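Local coordinates for LpxE (Aquifex aeolicus, PDB 6EBU), which probably removes the 1-phosphate of lipid A, acting as a membrane phosphatase of the PAP2 superfamily, at residues F105-T115 and V154-I162; R57-I68 and T115-E124. The protein carries 1 engineered substitution. One frame throughout, in Å; residues are numbered along the deposited sequence.

Contact 1 (F105-T115 and V154-I162); sequences FPSGDTAMAFT and VFVGALIGI. With BOG (octyl beta-D-glucopyranoside), chain F; BOG (octyl beta-D-glucopyranoside), chain D; SO4 (sulfate ion), chain B.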
loop_
_atom_site.group_PDB
_atom_site.type_symbol
_atom_site.label_atom_id
_atom_site.label_comp_id
_atom_site.label_asym_id
_atom_site.label_seq_id
_atom_site.Cartn_x
_atom_site.Cartn_y
_atom_site.Cartn_z
ATOM N N PHE A 105 -4.298 -6.596 8.427
ATOM C CA PHE A 105 -4.768 -7.130 7.156
ATOM C C PHE A 105 -5.944 -6.313 6.649
ATOM O O PHE A 105 -6.952 -6.192 7.363
ATOM C CB PHE A 105 -5.173 -8.592 7.316
ATOM C CG PHE A 105 -5.601 -9.249 6.036
ATOM C CD1 PHE A 105 -4.665 -9.811 5.183
ATOM C CD2 PHE A 105 -6.942 -9.317 5.691
ATOM C CE1 PHE A 105 -5.058 -10.423 4.007
ATOM C CE2 PHE A 105 -7.341 -9.928 4.516
ATOM C CZ PHE A 105 -6.397 -10.480 3.673
ATOM N N PRO A 106 -5.871 -5.728 5.444
ATOM C CA PRO A 106 -4.674 -5.660 4.602
ATOM C C PRO A 106 -3.974 -4.308 4.729
ATOM O O PRO A 106 -4.310 -3.542 5.633
ATOM C CB PRO A 106 -5.239 -5.860 3.202
ATOM C CG PRO A 106 -6.578 -5.180 3.271
ATOM C CD PRO A 106 -7.067 -5.281 4.708
ATOM N N SER A 107 -3.030 -4.012 3.838
ATOM C CA SER A 107 -2.288 -2.755 3.882
ATOM C C SER A 107 -3.037 -1.675 3.109
ATOM O O SER A 107 -3.181 -1.767 1.885
ATOM C CB SER A 107 -0.883 -2.930 3.312
ATOM O OG SER A 107 -0.244 -1.671 3.172
ATOM N N GLY A 108 -3.484 -0.641 3.822
ATOM C CA GLY A 108 -4.206 0.441 3.170
ATOM C C GLY A 108 -3.311 1.334 2.331
ATOM O O GLY A 108 -3.720 1.811 1.269
ATOM N N ASP A 109 -2.083 1.583 2.796
ATOM C CA ASP A 109 -1.143 2.376 2.010
ATOM C C ASP A 109 -0.803 1.685 0.697
ATOM O O ASP A 109 -0.713 2.334 -0.352
ATOM C CB ASP A 109 0.134 2.633 2.806
ATOM C CG ASP A 109 -0.063 3.642 3.908
ATOM O OD1 ASP A 109 -1.195 4.153 4.057
ATOM O OD2 ASP A 109 0.919 3.921 4.623
ATOM N N THR A 110 -0.596 0.368 0.741
ATOM C CA THR A 110 -0.320 -0.379 -0.481
ATOM C C THR A 110 -1.522 -0.366 -1.419
ATOM O O THR A 110 -1.368 -0.184 -2.632
ATOM C CB THR A 110 0.084 -1.811 -0.134
ATOM O OG1 THR A 110 1.178 -1.786 0.793
ATOM C CG2 THR A 110 0.503 -2.569 -1.381
ATOM N N ALA A 111 -2.728 -0.539 -0.872
ATOM C CA ALA A 111 -3.929 -0.547 -1.702
ATOM C C ALA A 111 -4.131 0.795 -2.399
ATOM O O ALA A 111 -4.432 0.846 -3.597
ATOM C CB ALA A 111 -5.147 -0.910 -0.850
ATOM N N MET A 112 -3.966 1.897 -1.662
ATOM C CA MET A 112 -4.106 3.220 -2.265
ATOM C C MET A 112 -3.036 3.458 -3.324
ATOM O O MET A 112 -3.329 3.974 -4.410
ATOM C CB MET A 112 -4.039 4.303 -1.185
ATOM C CG MET A 112 -4.264 5.718 -1.706
ATOM S SD MET A 112 -3.504 7.003 -0.685
ATOM C CE MET A 112 -1.782 6.830 -1.145
ATOM N N ALA A 113 -1.790 3.083 -3.027
ATOM C CA ALA A 113 -0.700 3.316 -3.969
ATOM C C ALA A 113 -0.905 2.534 -5.259
ATOM O O ALA A 113 -0.668 3.056 -6.354
ATOM C CB ALA A 113 0.638 2.954 -3.322
ATOM N N PHE A 114 -1.356 1.282 -5.156
ATOM C CA PHE A 114 -1.635 0.506 -6.359
ATOM C C PHE A 114 -2.917 0.964 -7.041
ATOM O O PHE A 114 -3.057 0.802 -8.257
ATOM C CB PHE A 114 -1.706 -0.986 -6.024
ATOM C CG PHE A 114 -0.366 -1.665 -6.033
ATOM C CD1 PHE A 114 0.440 -1.651 -4.905
ATOM C CD2 PHE A 114 0.100 -2.296 -7.175
ATOM C CE1 PHE A 114 1.680 -2.266 -4.913
ATOM C CE2 PHE A 114 1.340 -2.913 -7.190
ATOM C CZ PHE A 114 2.130 -2.898 -6.057
ATOM N N THR A 115 -3.853 1.540 -6.284
ATOM C CA THR A 115 -5.018 2.170 -6.898
ATOM C C THR A 115 -4.605 3.384 -7.717
ATOM O O THR A 115 -5.068 3.576 -8.849
ATOM C CB THR A 115 -6.025 2.577 -5.822
ATOM O OG1 THR A 115 -6.373 1.438 -5.028
ATOM C CG2 THR A 115 -7.267 3.142 -6.457
ATOM N N VAL A 154 0.514 -6.712 2.227
ATOM C CA VAL A 154 0.849 -5.859 1.093
ATOM C C VAL A 154 0.504 -6.541 -0.225
ATOM O O VAL A 154 0.200 -5.865 -1.214
ATOM C CB VAL A 154 2.328 -5.435 1.149
ATOM C CG1 VAL A 154 2.681 -4.934 2.543
ATOM C CG2 VAL A 154 3.238 -6.576 0.738
ATOM N N PHE A 155 0.525 -7.876 -0.269
ATOM C CA PHE A 155 0.133 -8.569 -1.490
ATOM C C PHE A 155 -1.362 -8.425 -1.739
ATOM O O PHE A 155 -1.789 -8.115 -2.857
ATOM C CB PHE A 155 0.526 -10.044 -1.413
ATOM C CG PHE A 155 0.127 -10.838 -2.625
ATOM C CD1 PHE A 155 0.846 -10.731 -3.806
ATOM C CD2 PHE A 155 -0.971 -11.683 -2.587
ATOM C CE1 PHE A 155 0.479 -11.458 -4.927
ATOM C CE2 PHE A 155 -1.343 -12.410 -3.703
ATOM C CZ PHE A 155 -0.616 -12.298 -4.874
ATOM N N VAL A 156 -2.176 -8.644 -0.706
ATOM C CA VAL A 156 -3.618 -8.484 -0.852
ATOM C C VAL A 156 -3.971 -7.013 -1.036
ATOM O O VAL A 156 -4.850 -6.668 -1.834
ATOM C CB VAL A 156 -4.346 -9.107 0.353
ATOM C CG1 VAL A 156 -5.828 -8.771 0.317
ATOM C CG2 VAL A 156 -4.139 -10.616 0.368
ATOM N N GLY A 157 -3.285 -6.126 -0.312
ATOM C CA GLY A 157 -3.500 -4.701 -0.514
ATOM C C GLY A 157 -3.227 -4.274 -1.943
ATOM O O GLY A 157 -4.026 -3.561 -2.556
ATOM N N ALA A 158 -2.095 -4.718 -2.498
ATOM C CA ALA A 158 -1.815 -4.459 -3.907
ATOM C C ALA A 158 -2.900 -5.047 -4.798
ATOM O O ALA A 158 -3.333 -4.410 -5.767
ATOM C CB ALA A 158 -0.448 -5.026 -4.286
ATOM N N LEU A 159 -3.356 -6.261 -4.481
ATOM C CA LEU A 159 -4.419 -6.887 -5.259
ATOM C C LEU A 159 -5.688 -6.044 -5.231
ATOM O O LEU A 159 -6.319 -5.817 -6.269
ATOM C CB LEU A 159 -4.692 -8.292 -4.719
ATOM C CG LEU A 159 -5.213 -9.330 -5.711
ATOM C CD1 LEU A 159 -4.057 -9.945 -6.484
ATOM C CD2 LEU A 159 -6.017 -10.400 -4.986
ATOM N N ILE A 160 -6.070 -5.563 -4.046
ATOM C CA ILE A 160 -7.259 -4.722 -3.923
ATOM C C ILE A 160 -7.106 -3.458 -4.759
ATOM O O ILE A 160 -8.022 -3.057 -5.488
ATOM C CB ILE A 160 -7.530 -4.389 -2.444
ATOM C CG1 ILE A 160 -7.877 -5.660 -1.665
ATOM C CG2 ILE A 160 -8.641 -3.357 -2.319
ATOM C CD1 ILE A 160 -7.935 -5.453 -0.171
ATOM N N GLY A 161 -5.940 -2.817 -4.675
ATOM C CA GLY A 161 -5.728 -1.586 -5.419
ATOM C C GLY A 161 -5.812 -1.778 -6.921
ATOM O O GLY A 161 -6.440 -0.982 -7.624
ATOM N N ILE A 162 -5.182 -2.834 -7.435
ATOM C CA ILE A 162 -5.223 -3.091 -8.873
ATOM C C ILE A 162 -6.648 -3.389 -9.324
ATOM O O ILE A 162 -7.116 -2.863 -10.340
ATOM C CB ILE A 162 -4.261 -4.236 -9.237
ATOM C CG1 ILE A 162 -2.826 -3.855 -8.867
ATOM C CG2 ILE A 162 -4.365 -4.562 -10.718
ATOM C CD1 ILE A 162 -1.854 -5.018 -8.901
HETATM O O1 BOG F . -2.265 4.774 8.352
HETATM C "C1'" BOG F . -1.628 5.247 7.166
HETATM C "C2'" BOG F . -0.591 6.329 7.541
HETATM C "C3'" BOG F . 0.562 6.339 6.489
HETATM C "C4'" BOG F . 1.938 6.285 7.209
HETATM C "C5'" BOG F . 1.882 5.274 8.377
HETATM C "C6'" BOG F . 3.095 5.486 9.307
HETATM C "C7'" BOG F . 2.845 6.673 10.235
HETATM C "C8'" BOG F . 1.707 6.336 11.201
HETATM O O1 BOG D . 0.747 -8.397 -6.581
HETATM C "C1'" BOG D . 1.916 -7.580 -6.557
HETATM C "C2'" BOG D . 2.327 -7.312 -5.092
HETATM C "C3'" BOG D . 3.473 -6.252 -5.042
HETATM C "C4'" BOG D . 3.781 -5.905 -3.560
HETATM C "C5'" BOG D . 5.225 -5.379 -3.436
HETATM C "C6'" BOG D . 5.778 -5.713 -2.036
HETATM C "C7'" BOG D . 7.106 -6.453 -2.178
HETATM C "C8'" BOG D . 7.825 -6.485 -0.829
HETATM S S SO4 B . -2.018 0.811 6.808
HETATM O O1 SO4 B . -0.785 0.682 6.034
HETATM O O2 SO4 B . -1.693 1.057 8.208
HETATM O O3 SO4 B . -2.779 -0.430 6.693
HETATM O O4 SO4 B . -2.809 1.922 6.288
#
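Phe105 opens the run of contacts between a PAP2 signature segment and helix 154-162, whose Gly157 and Gly161 form a GxxxG motif. The two helices run in roughly the same direction, 33° apart, and their axes approach to 6.9 Å, a right-handed crossing of glycine-mediated type. Phe105 crosses Val156 at about a right angle, CE1 and CZ touching its two methyls, while Phe82 meets the same ring edge-to-face. Pro106, which follows a cis peptide bond, lays its ring across the end of Ile160, with CG 3.7 Å from Ile160 CD1; CB of the proline reaches the backbone of Gly157. Ser107 occupies the N-cap position of the helix, and its OG shares a hydrogen bond of 2.8 Å with Thr110 OG1. Next to it, Gly108 N gives a nearly straight bond (172°) to sulfate O3 at 3.0 Å, and Lys79, Arg86, Arg143 and His149 bind the same ion. The sulfate, probably from the crystallisation liquor, sits beside the Pro-Ser-Gly signature, consistent with a site for substrate phosphate. Thr110, with CG2 anti to the backbone N and OG1 beside it (chi1 -54°), places that methyl against Val154 O and Ala158 N, while OG1 stays with Ser107. Ala111 sits at the glycine seam: its CA lies 3.1 Å from Gly157 O in a CA-H...O contact, answered by Gly161 CA at 3.3 Å from Ala111 O. Further on, Phe114 offers one face to Ala158, whose CB stands 3.5 Å from the ring centroid in a CH-pi contact; CD2 rests on Ile162, which runs alongside. Octyl glucoside also touches this ring. The segment finishes with Thr115, whose hydroxyl donates to Ala111 O as OG1 comes within 3.1 Å of Gly161 CA.

Contact 2 (R57-I68 and T115-E124); sequences RKEKVKPLILAI and TIATVLSHGE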
loop_
_atom_site.group_PDB
_atom_site.type_symbol
_atom_site.label_atom_id
_atom_site.label_comp_id
_atom_site.label_asym_id
_atom_site.label_seq_id
_atom_site.Cartn_x
_atom_site.Cartn_y
_atom_site.Cartn_z
ATOM N N ARG A 57 -5.182 16.343 -16.176
ATOM C CA ARG A 57 -5.724 15.056 -16.612
ATOM C C ARG A 57 -7.118 14.863 -16.017
ATOM O O ARG A 57 -7.388 13.909 -15.292
ATOM C CB ARG A 57 -4.790 13.915 -16.211
ATOM C CG ARG A 57 -3.640 13.669 -17.166
ATOM C CD ARG A 57 -4.075 12.844 -18.366
ATOM N NE ARG A 57 -2.928 12.405 -19.155
ATOM C CZ ARG A 57 -2.355 13.136 -20.106
ATOM N NH1 ARG A 57 -2.825 14.343 -20.391
ATOM N NH2 ARG A 57 -1.312 12.661 -20.772
ATOM N N LYS A 58 -8.031 15.788 -16.331
ATOM C CA LYS A 58 -9.334 15.805 -15.672
ATOM C C LYS A 58 -10.122 14.526 -15.925
ATOM O O LYS A 58 -10.956 14.139 -15.098
ATOM C CB LYS A 58 -10.138 17.022 -16.128
ATOM N N GLU A 59 -9.871 13.851 -17.049
ATOM C CA GLU A 59 -10.567 12.601 -17.331
ATOM C C GLU A 59 -10.229 11.509 -16.322
ATOM O O GLU A 59 -10.974 10.531 -16.212
ATOM C CB GLU A 59 -10.236 12.125 -18.747
ATOM C CG GLU A 59 -8.761 11.828 -18.982
ATOM C CD GLU A 59 -7.985 13.044 -19.460
ATOM O OE1 GLU A 59 -8.497 14.176 -19.328
ATOM O OE2 GLU A 59 -6.860 12.867 -19.974
ATOM N N LYS A 60 -9.131 11.655 -15.583
ATOM C CA LYS A 60 -8.719 10.666 -14.599
ATOM C C LYS A 60 -9.248 10.954 -13.200
ATOM O O LYS A 60 -9.060 10.127 -12.302
ATOM C CB LYS A 60 -7.190 10.581 -14.551
ATOM C CG LYS A 60 -6.616 9.267 -15.045
ATOM C CD LYS A 60 -6.947 9.023 -16.503
ATOM C CE LYS A 60 -6.229 7.789 -17.026
ATOM N NZ LYS A 60 -4.750 7.942 -16.959
ATOM N N VAL A 61 -9.904 12.096 -12.994
ATOM C CA VAL A 61 -10.336 12.469 -11.651
ATOM C C VAL A 61 -11.452 11.548 -11.173
ATOM O O VAL A 61 -11.381 10.977 -10.078
ATOM C CB VAL A 61 -10.765 13.946 -11.617
ATOM C CG1 VAL A 61 -11.413 14.276 -10.285
ATOM C CG2 VAL A 61 -9.566 14.849 -11.872
ATOM N N LYS A 62 -12.500 11.391 -11.982
ATOM C CA LYS A 62 -13.614 10.531 -11.588
ATOM C C LYS A 62 -13.199 9.075 -11.410
ATOM O O LYS A 62 -13.577 8.473 -10.388
ATOM C CB LYS A 62 -14.759 10.671 -12.598
ATOM N N PRO A 63 -12.447 8.447 -12.325
ATOM C CA PRO A 63 -12.010 7.065 -12.061
ATOM C C PRO A 63 -11.207 6.916 -10.781
ATOM O O PRO A 63 -11.399 5.940 -10.045
ATOM C CB PRO A 63 -11.170 6.721 -13.298
ATOM C CG PRO A 63 -11.695 7.605 -14.357
ATOM C CD PRO A 63 -12.045 8.887 -13.674
ATOM N N LEU A 64 -10.312 7.862 -10.488
ATOM C CA LEU A 64 -9.498 7.741 -9.283
ATOM C C LEU A 64 -10.342 7.908 -8.027
ATOM O O LEU A 64 -10.159 7.172 -7.049
ATOM C CB LEU A 64 -8.360 8.760 -9.301
ATOM C CG LEU A 64 -7.446 8.660 -8.076
ATOM C CD1 LEU A 64 -6.749 7.301 -8.027
ATOM C CD2 LEU A 64 -6.437 9.793 -8.050
ATOM N N ILE A 65 -11.273 8.867 -8.030
ATOM C CA ILE A 65 -12.128 9.070 -6.863
ATOM C C ILE A 65 -12.967 7.828 -6.591
ATOM O O ILE A 65 -13.098 7.389 -5.441
ATOM C CB ILE A 65 -13.007 10.320 -7.050
ATOM C CG1 ILE A 65 -12.150 11.587 -7.018
ATOM C CG2 ILE A 65 -14.085 10.383 -5.975
ATOM C CD1 ILE A 65 -12.939 12.857 -7.232
ATOM N N LEU A 66 -13.538 7.232 -7.640
ATOM C CA LEU A 66 -14.356 6.041 -7.436
ATOM C C LEU A 66 -13.501 4.850 -7.017
ATOM O O LEU A 66 -13.923 4.036 -6.189
ATOM C CB LEU A 66 -15.153 5.733 -8.705
ATOM C CG LEU A 66 -15.568 4.286 -8.980
ATOM C CD1 LEU A 66 -16.663 3.860 -8.010
ATOM C CD2 LEU A 66 -16.046 4.133 -10.420
ATOM N N ALA A 67 -12.288 4.742 -7.559
ATOM C CA ALA A 67 -11.414 3.634 -7.187
ATOM C C ALA A 67 -10.943 3.759 -5.745
ATOM O O ALA A 67 -10.900 2.763 -5.013
ATOM C CB ALA A 67 -10.222 3.564 -8.141
ATOM N N ILE A 68 -10.585 4.973 -5.320
ATOM C CA ILE A 68 -10.173 5.183 -3.936
ATOM C C ILE A 68 -11.327 4.880 -2.990
ATOM O O ILE A 68 -11.141 4.251 -1.943
ATOM C CB ILE A 68 -9.638 6.615 -3.749
ATOM C CG1 ILE A 68 -8.292 6.774 -4.459
ATOM C CG2 ILE A 68 -9.497 6.946 -2.275
ATOM C CD1 ILE A 68 -7.210 5.868 -3.922
ATOM N N THR A 115 -3.853 1.540 -6.284
ATOM C CA THR A 115 -5.018 2.170 -6.898
ATOM C C THR A 115 -4.605 3.384 -7.717
ATOM O O THR A 115 -5.068 3.576 -8.849
ATOM C CB THR A 115 -6.025 2.577 -5.822
ATOM O OG1 THR A 115 -6.373 1.438 -5.028
ATOM C CG2 THR A 115 -7.267 3.142 -6.457
ATOM N N ILE A 116 -3.736 4.222 -7.152
ATOM C CA ILE A 116 -3.216 5.374 -7.881
ATOM C C ILE A 116 -2.478 4.918 -9.133
ATOM O O ILE A 116 -2.713 5.426 -10.236
ATOM C CB ILE A 116 -2.310 6.215 -6.963
ATOM C CG1 ILE A 116 -3.132 6.844 -5.837
ATOM C CG2 ILE A 116 -1.561 7.273 -7.764
ATOM C CD1 ILE A 116 -2.295 7.477 -4.742
ATOM N N ALA A 117 -1.584 3.937 -8.981
ATOM C CA ALA A 117 -0.776 3.497 -10.114
ATOM C C ALA A 117 -1.632 2.846 -11.194
ATOM O O ALA A 117 -1.356 3.007 -12.387
ATOM C CB ALA A 117 0.317 2.538 -9.641
ATOM N N THR A 118 -2.672 2.106 -10.804
ATOM C CA THR A 118 -3.510 1.435 -11.795
ATOM C C THR A 118 -4.318 2.442 -12.609
ATOM O O THR A 118 -4.361 2.365 -13.843
ATOM C CB THR A 118 -4.436 0.429 -11.106
ATOM O OG1 THR A 118 -3.655 -0.617 -10.514
ATOM C CG2 THR A 118 -5.412 -0.179 -12.099
ATOM N N VAL A 119 -4.951 3.406 -11.936
ATOM C CA VAL A 119 -5.819 4.353 -12.633
ATOM C C VAL A 119 -4.995 5.341 -13.452
ATOM O O VAL A 119 -5.376 5.712 -14.569
ATOM C CB VAL A 119 -6.735 5.074 -11.628
ATOM C CG1 VAL A 119 -7.532 6.177 -12.314
ATOM C CG2 VAL A 119 -7.665 4.076 -10.952
ATOM N N LEU A 120 -3.853 5.780 -12.922
ATOM C CA LEU A 120 -3.079 6.804 -13.611
ATOM C C LEU A 120 -2.178 6.241 -14.704
ATOM O O LEU A 120 -1.756 6.999 -15.582
ATOM C CB LEU A 120 -2.246 7.604 -12.607
ATOM C CG LEU A 120 -3.045 8.415 -11.580
ATOM C CD1 LEU A 120 -2.176 9.483 -10.936
ATOM C CD2 LEU A 120 -4.284 9.038 -12.216
ATOM N N SER A 121 -1.876 4.940 -14.680
ATOM C CA SER A 121 -1.099 4.338 -15.759
ATOM C C SER A 121 -1.927 4.078 -17.010
ATOM O O SER A 121 -1.351 3.888 -18.086
ATOM C CB SER A 121 -0.471 3.018 -15.304
ATOM O OG SER A 121 0.414 3.214 -14.217
ATOM N N HIS A 122 -3.252 4.062 -16.892
ATOM C CA HIS A 122 -4.107 3.677 -18.007
ATOM C C HIS A 122 -3.974 4.660 -19.164
ATOM O O HIS A 122 -4.131 5.872 -18.991
ATOM C CB HIS A 122 -5.562 3.599 -17.546
ATOM C CG HIS A 122 -6.505 3.112 -18.602
ATOM N ND1 HIS A 122 -7.057 3.947 -19.548
ATOM C CD2 HIS A 122 -6.993 1.875 -18.857
ATOM C CE1 HIS A 122 -7.847 3.245 -20.343
ATOM N NE2 HIS A 122 -7.825 1.986 -19.945
ATOM N N GLY A 123 -3.682 4.125 -20.350
ATOM C CA GLY A 123 -3.559 4.943 -21.539
ATOM C C GLY A 123 -2.373 5.879 -21.560
ATOM O O GLY A 123 -2.394 6.871 -22.291
ATOM N N GLU A 124 -1.335 5.595 -20.784
ATOM C CA GLU A 124 -0.169 6.459 -20.698
ATOM C C GLU A 124 1.057 5.748 -21.254
ATOM O O GLU A 124 1.049 4.542 -21.513
ATOM C CB GLU A 124 0.071 6.903 -19.251
ATOM C CG GLU A 124 -1.165 7.479 -18.575
ATOM C CD GLU A 124 -1.522 8.869 -19.071
ATOM O OE1 GLU A 124 -0.619 9.587 -19.553
ATOM O OE2 GLU A 124 -2.709 9.249 -18.975
#
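Glu124 and Arg57 reach toward each other from opposite directions, the carboxylate meeting the edge of the guanidinium, at the end of an antiparallel helix pair whose axes make 154°. The planes of the two groups are only 28° apart. Arg57 NE bonds to the syn side of Glu124 OE2 at 3.2 Å, and NH2 adds a weak bond to OE1. Lys60 takes the anti side of that same OE2, its NZ also at 3.2 Å, which makes a three-residue salt-bridge network. The lysine chain, bent at its second and fourth torsions, first lies obliquely over Leu120, with Lys60 CG 3.7 Å from Leu120 CD2. It then dips to the C-terminal end of helix 115-121, where NZ donates to a lone pair of His122 O at 3.0 Å and weakly to Val119 O. Along helix 61-68, in its predicted transmembrane part, the contact becomes apolar. Val119 spans one turn of helix 61-68: with chi1 at 173°, CG1 lies anti to the backbone N and reaches Pro63 CB at 3.8 Å, while CG2 meets Ala67 CB. Leu64 rests its CB near Val119 CG1 and sets CD1 over the backbone of Ile116; Leu49 and Leu53 of helix 46-56 touch Leu64 as well. Methyl against methyl, Ala67 CB and Thr115 CG2 stand 3.4 Å apart, and the Ile68 side chain slants across that of Thr115, its CD1 touching the same methyl. The chemistry thus divides along the helices, from hydrocarbon packing to charge at one end. There the ammonium of the buried Lys60, held by carbonyls and a carboxylate, probably stays protonated and offsets the carbonyl-rich helix end, while the two cations would favour an ionised Glu124.

Helix 108-121 carries both contacts, whose centres lie about 15 Å apart: contact 1 sits about 4 Å from the centre of the chain, contact 2 about 16 Å from it. Their segments alternate in sequence, in the order 57-68, 105-115, 115-124, 154-162, so helix 108-121 is packed against helix 61-82 before it and helix 151-170 after it. Thr115 belongs to both. One turn after it Thr118 OG1 approaches Ile162 CA, and one turn before it Met112 CG meets Ile68 CD1, so the packing continues from one contact into the other. Together they join three helices of the PAP2 bundle, from the sulfate-binding end of helix 108-121 to the charged cluster just beyond its other end.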